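Local coordinates for protein HpcE (Thermus thermophilus, PDB 1WZO) that probably isomerises 2-hydroxyhepta-2,4-diene-1,7-dioate in the breakdown of homoprotocatechuate, as a member of the fumarylacetoacetate hydrolase family, at residues V104-R110 against E201-P207; G44-A50 against A69-N75. The contacts are given in a common frame with arbitrary orientation. Residue numbers count along the deposited sequence, not the author numbering.

Interaction 1: residues V104-R110 against E201-P207; sequences VGRPMKR and EFMTLEP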
loop_
_atom_site.group_PDB
_atom_site.type_symbol
_atom_site.label_atom_id
_atom_site.label_comp_id
_atom_site.label_asym_id
_atom_site.label_seq_id
_atom_site.Cartn_x
_atom_site.Cartn_y
_atom_site.Cartn_z
ATOM N N VAL B 104 -6.939 7.191 14.656
ATOM C CA VAL B 104 -5.825 6.692 15.454
ATOM C C VAL B 104 -4.488 7.184 14.900
ATOM O O VAL B 104 -4.267 7.153 13.691
ATOM C CB VAL B 104 -5.833 5.142 15.491
ATOM C CG1 VAL B 104 -4.637 4.626 16.259
ATOM C CG2 VAL B 104 -7.126 4.652 16.152
ATOM N N GLY B 105 -3.602 7.633 15.790
ATOM C CA GLY B 105 -2.305 8.140 15.367
ATOM C C GLY B 105 -1.107 7.272 15.711
ATOM O O GLY B 105 -0.042 7.401 15.096
ATOM N N ARG B 106 -1.264 6.404 16.704
ATOM C CA ARG B 106 -0.197 5.497 17.123
ATOM C C ARG B 106 -0.773 4.121 17.410
ATOM O O ARG B 106 -1.917 4.010 17.833
ATOM C CB ARG B 106 0.500 6.015 18.385
ATOM C CG ARG B 106 1.409 7.214 18.153
ATOM C CD ARG B 106 2.264 7.487 19.382
ATOM N NE ARG B 106 1.476 7.962 20.514
ATOM C CZ ARG B 106 1.599 7.508 21.757
ATOM N NH1 ARG B 106 2.477 6.551 22.037
ATOM N NH2 ARG B 106 0.855 8.021 22.725
ATOM N N PRO B 107 0.019 3.056 17.192
ATOM C CA PRO B 107 -0.443 1.685 17.440
ATOM C C PRO B 107 -1.008 1.523 18.847
ATOM O O PRO B 107 -0.368 1.907 19.830
ATOM C CB PRO B 107 0.819 0.855 17.225
ATOM C CG PRO B 107 1.549 1.629 16.181
ATOM C CD PRO B 107 1.398 3.051 16.675
ATOM N N MET B 108 -2.205 0.949 18.936
ATOM C CA MET B 108 -2.870 0.746 20.213
ATOM C C MET B 108 -3.184 -0.717 20.513
ATOM O O MET B 108 -3.834 -1.395 19.722
ATOM C CB MET B 108 -4.190 1.523 20.261
ATOM C CG MET B 108 -4.097 3.016 19.991
ATOM S SD MET B 108 -5.735 3.786 20.156
ATOM C CE MET B 108 -5.811 4.021 21.942
ATOM N N LYS B 109 -2.715 -1.188 21.663
ATOM C CA LYS B 109 -2.984 -2.543 22.124
ATOM C C LYS B 109 -2.935 -2.490 23.642
ATOM O O LYS B 109 -1.912 -2.113 24.220
ATOM C CB LYS B 109 -1.949 -3.547 21.602
ATOM C CG LYS B 109 -2.284 -4.997 21.964
ATOM C CD LYS B 109 -3.646 -5.407 21.394
ATOM C CE LYS B 109 -4.074 -6.802 21.850
ATOM N NZ LYS B 109 -3.230 -7.885 21.270
ATOM N N ARG B 110 -4.055 -2.842 24.270
ATOM C CA ARG B 110 -4.189 -2.839 25.722
ATOM C C ARG B 110 -3.908 -1.461 26.321
ATOM O O ARG B 110 -3.206 -1.337 27.324
ATOM C CB ARG B 110 -3.263 -3.883 26.351
ATOM C CG ARG B 110 -3.605 -5.309 25.961
ATOM C CD ARG B 110 -2.727 -6.314 26.693
ATOM N NE ARG B 110 -2.989 -7.683 26.252
ATOM C CZ ARG B 110 -4.168 -8.290 26.353
ATOM N NH1 ARG B 110 -5.206 -7.654 26.882
ATOM N NH2 ARG B 110 -4.310 -9.536 25.918
ATOM N N GLU B 201 -8.147 -3.646 23.651
ATOM C CA GLU B 201 -7.897 -4.717 24.602
ATOM C C GLU B 201 -7.691 -6.052 23.880
ATOM O O GLU B 201 -6.911 -6.889 24.334
ATOM C CB GLU B 201 -9.068 -4.846 25.589
ATOM C CG GLU B 201 -8.854 -5.911 26.675
ATOM C CD GLU B 201 -9.366 -7.296 26.279
ATOM O OE1 GLU B 201 -8.851 -8.297 26.827
ATOM O OE2 GLU B 201 -10.290 -7.390 25.440
ATOM N N PHE B 202 -8.370 -6.237 22.751
ATOM C CA PHE B 202 -8.279 -7.489 21.995
ATOM C C PHE B 202 -7.882 -7.309 20.527
ATOM O O PHE B 202 -7.505 -8.271 19.857
ATOM C CB PHE B 202 -9.625 -8.235 22.074
ATOM C CG PHE B 202 -10.763 -7.522 21.382
ATOM C CD1 PHE B 202 -10.940 -7.628 20.003
ATOM C CD2 PHE B 202 -11.644 -6.722 22.106
ATOM C CE1 PHE B 202 -11.974 -6.948 19.358
ATOM C CE2 PHE B 202 -12.683 -6.039 21.474
ATOM C CZ PHE B 202 -12.852 -6.150 20.096
ATOM N N MET B 203 -7.957 -6.078 20.034
ATOM C CA MET B 203 -7.641 -5.786 18.638
ATOM C C MET B 203 -6.635 -4.647 18.518
ATOM O O MET B 203 -6.875 -3.557 19.026
ATOM C CB MET B 203 -8.926 -5.394 17.900
ATOM C CG MET B 203 -8.748 -5.067 16.423
ATOM S SD MET B 203 -10.236 -4.370 15.669
ATOM C CE MET B 203 -11.442 -5.643 16.024
ATOM N N THR B 204 -5.522 -4.891 17.836
ATOM C CA THR B 204 -4.517 -3.849 17.657
ATOM C C THR B 204 -5.004 -2.782 16.675
ATOM O O THR B 204 -5.332 -3.090 15.527
ATOM C CB THR B 204 -3.194 -4.434 17.120
ATOM O OG1 THR B 204 -2.680 -5.382 18.058
ATOM C CG2 THR B 204 -2.159 -3.322 16.915
ATOM N N LEU B 205 -5.071 -1.529 17.124
ATOM C CA LEU B 205 -5.491 -0.452 16.231
ATOM C C LEU B 205 -4.220 0.184 15.695
ATOM O O LEU B 205 -3.278 0.442 16.445
ATOM C CB LEU B 205 -6.344 0.588 16.969
ATOM C CG LEU B 205 -7.670 0.068 17.532
ATOM C CD1 LEU B 205 -8.409 1.193 18.240
ATOM C CD2 LEU B 205 -8.525 -0.502 16.403
ATOM N N GLU B 206 -4.189 0.428 14.394
ATOM C CA GLU B 206 -3.010 0.994 13.758
ATOM C C GLU B 206 -3.261 2.424 13.308
ATOM O O GLU B 206 -4.411 2.853 13.196
ATOM C CB GLU B 206 -2.630 0.121 12.553
ATOM C CG GLU B 206 -2.555 -1.369 12.898
ATOM C CD GLU B 206 -2.374 -2.265 11.683
ATOM O OE1 GLU B 206 -3.047 -2.034 10.656
ATOM O OE2 GLU B 206 -1.573 -3.215 11.762
ATOM N N PRO B 207 -2.183 3.190 13.051
ATOM C CA PRO B 207 -2.344 4.578 12.602
ATOM C C PRO B 207 -3.272 4.623 11.386
ATOM O O PRO B 207 -3.138 3.820 10.464
ATOM C CB PRO B 207 -0.917 4.993 12.251
ATOM C CG PRO B 207 -0.099 4.239 13.274
ATOM C CD PRO B 207 -0.757 2.860 13.238
#
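Val104, the last residue of strand 94-104, directs its CA-to-CB bond at the segment 201-207: its CB lies 3.5 Å from Glu206 O and its CG2 4.2 Å from Leu205 CB, while its carbonyl O receives a CA-H...O contact from Pro207 CA at 3.4 Å. Gly105 O stays 3.6 Å from Pro207 CG as the chain turns. The CA-to-CB bond of Arg106 points away; its NH2 hydrogen-bonds Asp118 O, and the guanidinium makes a cation-pi contact with Tyr119. Pro107 adds its CD at 3.9 Å from Pro207 CG and a CA-H...O contact from its CA to Leu205 O (3.3 Å). Met108 then supplies the two hydrogen bonds of the pairing: Met108 N to Leu205 O (2.8 Å, 166°) and Leu205 N to Met108 O (2.9 Å, 158°). Both are short and nearly straight, and Met108 CB lies 4.0 Å from Leu205 CB. Lys109 CD is 3.5 Å from Thr204 OG1, but Lys109 NZ forms a salt bridge with Asp149 of the second subunit, which also hydrogen-bonds Thr204 OG1. Arg110 NH1 makes a long salt bridge of 3.7 Å to Glu201 OE1, with Glu201 O over one face of the guanidinium. The reciprocal bonds of Met108 and Leu205 define a single antiparallel bridge, a hydrogen-bonded pair lying beyond the antiparallel pairing of strands 94-104 and 210-212 in the large mixed sheet.

Interaction 2: residues G44-A50 against A69-N75; sequences GKILGVA and ALFWKPN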
loop_
_atom_site.group_PDB
_atom_site.type_symbol
_atom_site.label_atom_id
_atom_site.label_comp_id
_atom_site.label_asym_id
_atom_site.label_seq_id
_atom_site.Cartn_x
_atom_site.Cartn_y
_atom_site.Cartn_z
ATOM N N GLY B 44 -7.575 2.905 7.549
ATOM C CA GLY B 44 -7.211 1.510 7.656
ATOM C C GLY B 44 -8.575 0.889 7.918
ATOM O O GLY B 44 -9.503 1.117 7.142
ATOM N N LYS B 45 -8.724 0.145 9.007
ATOM C CA LYS B 45 -10.013 -0.452 9.320
ATOM C C LYS B 45 -10.889 0.545 10.068
ATOM O O LYS B 45 -10.396 1.381 10.831
ATOM C CB LYS B 45 -9.844 -1.734 10.142
ATOM C CG LYS B 45 -8.941 -1.614 11.360
ATOM C CD LYS B 45 -8.871 -2.959 12.097
ATOM C CE LYS B 45 -7.899 -2.921 13.285
ATOM N NZ LYS B 45 -6.488 -2.682 12.853
ATOM N N ILE B 46 -12.195 0.428 9.847
ATOM C CA ILE B 46 -13.183 1.313 10.438
ATOM C C ILE B 46 -14.199 0.548 11.269
ATOM O O ILE B 46 -14.873 -0.354 10.757
ATOM C CB ILE B 46 -13.955 2.060 9.327
ATOM C CG1 ILE B 46 -12.969 2.734 8.365
ATOM C CG2 ILE B 46 -14.907 3.090 9.946
ATOM C CD1 ILE B 46 -13.602 3.167 7.037
ATOM N N LEU B 47 -14.316 0.910 12.544
ATOM C CA LEU B 47 -15.291 0.287 13.433
ATOM C C LEU B 47 -16.261 1.340 13.936
ATOM O O LEU B 47 -15.866 2.470 14.211
ATOM C CB LEU B 47 -14.619 -0.353 14.649
ATOM C CG LEU B 47 -13.705 -1.557 14.424
ATOM C CD1 LEU B 47 -12.313 -1.067 14.065
ATOM C CD2 LEU B 47 -13.644 -2.401 15.694
ATOM N N GLY B 48 -17.528 0.963 14.059
ATOM C CA GLY B 48 -18.531 1.886 14.558
ATOM C C GLY B 48 -19.152 1.281 15.803
ATOM O O GLY B 48 -18.920 0.104 16.108
ATOM N N VAL B 49 -19.927 2.074 16.537
ATOM C CA VAL B 49 -20.583 1.582 17.743
ATOM C C VAL B 49 -22.055 1.906 17.608
ATOM O O VAL B 49 -22.419 3.039 17.310
ATOM C CB VAL B 49 -20.030 2.268 19.010
ATOM C CG1 VAL B 49 -20.561 1.579 20.261
ATOM C CG2 VAL B 49 -18.519 2.233 18.993
ATOM N N ALA B 50 -22.906 0.908 17.809
ATOM C CA ALA B 50 -24.339 1.120 17.700
ATOM C C ALA B 50 -24.890 1.470 19.077
ATOM O O ALA B 50 -24.283 1.140 20.096
ATOM C CB ALA B 50 -25.019 -0.140 17.169
ATOM N N ALA B 69 -21.566 -2.129 21.337
ATOM C CA ALA B 69 -22.068 -2.935 20.222
ATOM C C ALA B 69 -21.315 -2.505 18.963
ATOM O O ALA B 69 -21.785 -1.662 18.201
ATOM C CB ALA B 69 -23.564 -2.704 20.050
ATOM N N LEU B 70 -20.152 -3.110 18.749
ATOM C CA LEU B 70 -19.284 -2.784 17.622
ATOM C C LEU B 70 -19.683 -3.400 16.286
ATOM O O LEU B 70 -20.202 -4.520 16.233
ATOM C CB LEU B 70 -17.854 -3.230 17.938
ATOM C CG LEU B 70 -17.164 -2.802 19.233
ATOM C CD1 LEU B 70 -15.862 -3.575 19.375
ATOM C CD2 LEU B 70 -16.894 -1.302 19.210
ATOM N N PHE B 71 -19.429 -2.660 15.208
ATOM C CA PHE B 71 -19.697 -3.140 13.860
ATOM C C PHE B 71 -18.667 -2.562 12.896
ATOM O O PHE B 71 -17.946 -1.615 13.220
ATOM C CB PHE B 71 -21.114 -2.799 13.389
ATOM C CG PHE B 71 -21.372 -1.332 13.215
ATOM C CD1 PHE B 71 -21.820 -0.560 14.280
ATOM C CD2 PHE B 71 -21.190 -0.726 11.975
ATOM C CE1 PHE B 71 -22.087 0.797 14.111
ATOM C CE2 PHE B 71 -21.455 0.627 11.801
ATOM C CZ PHE B 71 -21.905 1.387 12.875
ATOM N N TRP B 72 -18.624 -3.129 11.699
ATOM C CA TRP B 72 -17.657 -2.738 10.685
ATOM C C TRP B 72 -18.231 -1.965 9.504
ATOM O O TRP B 72 -19.385 -2.149 9.137
ATOM C CB TRP B 72 -16.975 -4.019 10.182
ATOM C CG TRP B 72 -16.119 -3.894 8.951
ATOM C CD1 TRP B 72 -14.911 -3.266 8.848
ATOM C CD2 TRP B 72 -16.354 -4.519 7.686
ATOM N NE1 TRP B 72 -14.374 -3.472 7.602
ATOM C CE2 TRP B 72 -15.241 -4.238 6.867
ATOM C CE3 TRP B 72 -17.399 -5.297 7.165
ATOM C CZ2 TRP B 72 -15.138 -4.709 5.554
ATOM C CZ3 TRP B 72 -17.298 -5.765 5.860
ATOM C CH2 TRP B 72 -16.172 -5.469 5.070
ATOM N N LYS B 73 -17.415 -1.082 8.933
ATOM C CA LYS B 73 -17.780 -0.329 7.737
ATOM C C LYS B 73 -16.613 -0.580 6.776
ATOM O O LYS B 73 -15.461 -0.266 7.092
ATOM C CB LYS B 73 -17.908 1.180 8.012
ATOM C CG LYS B 73 -19.115 1.600 8.855
ATOM C CD LYS B 73 -20.456 1.597 8.092
ATOM C CE LYS B 73 -20.612 2.799 7.152
ATOM N NZ LYS B 73 -22.057 3.062 6.781
ATOM N N PRO B 74 -16.889 -1.169 5.601
ATOM C CA PRO B 74 -15.846 -1.454 4.610
ATOM C C PRO B 74 -15.264 -0.191 3.997
ATOM O O PRO B 74 -15.953 0.820 3.880
ATOM C CB PRO B 74 -16.576 -2.308 3.576
ATOM C CG PRO B 74 -17.952 -1.759 3.616
ATOM C CD PRO B 74 -18.211 -1.584 5.101
ATOM N N ASN B 75 -13.998 -0.249 3.600
ATOM C CA ASN B 75 -13.362 0.907 2.988
ATOM C C ASN B 75 -14.094 1.278 1.697
ATOM O O ASN B 75 -14.039 2.428 1.258
ATOM C CB ASN B 75 -11.881 0.621 2.717
ATOM C CG ASN B 75 -11.030 0.656 3.993
ATOM O OD1 ASN B 75 -9.883 0.203 3.998
ATOM N ND2 ASN B 75 -11.583 1.201 5.066
HETATM O O HOH W 1 -12.825 -0.682 7.073
HETATM O O HOH W 2 -23.188 0.041 22.212
#
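Apolar packing at the centre is built on Gly48 and Phe71, a hydrogen-bonded antiparallel pair. The Phe71 ring, at chi1 66°, folds over the partner strand so that Gly48 CA sits 3.9 Å from the ring centroid and 19° off its normal, a CH-pi contact; an ideal CB on Gly48 would come within 2.5 Å of Phe71 CZ, a clash. On the other face of the sheet, Val49 CG2 touches Leu70 CD2 at 3.9 Å, and helix 192-200 packs on both residues. Trp72 is on that face too, its ring stacked on Trp72 of the second subunit. Outward from these side chains, the backbone bonds Gly48 N to Phe71 O (2.7 Å) and Phe71 N to Gly48 O (3.0 Å) fix the register, continued one way by Ala50 N to Ala69 O (2.8 Å) and the other by Lys73 N to Ile46 O (3.2 Å). At one end, water 2 bridges Ala50 O (2.6 Å) and Ala69 N (2.8 Å). At the other, water 1 accepts from Ile46 N (3.1 Å) and donates to Lys73 O (2.7 Å), and Asn75 ND2 bonds Gly44 O at 2.9 Å. Lys73 NZ leads away to Asp128, Lys146 O and Phe151 O. The chemistry thus implies a buried, twisted antiparallel ladder, its N-to-C directions at 141°, in which direct backbone bonds run the whole length and a water at each end adds to them.

Interaction 2 closes before interaction 1 opens, so the two are in series along the chain; their centres are about 14 Å apart, on the same side of the chain's centre. Strand 210-212 connects them: it follows the segment 201-207 and runs parallel to strand 46-50 and antiparallel to strand 94-104 in the large mixed sheet. Direct contact is made through Lys45, whose NZ lies 2.9 Å from Thr204 O, a probable hydrogen bond, and whose CE is 3.6 Å from Met203 SD; Met203 CE also packs 3.9 Å from Leu47 CD2. Both contacts touch the second subunit, so this part of the family domain combines intrachain packing with assembly of the tetramer.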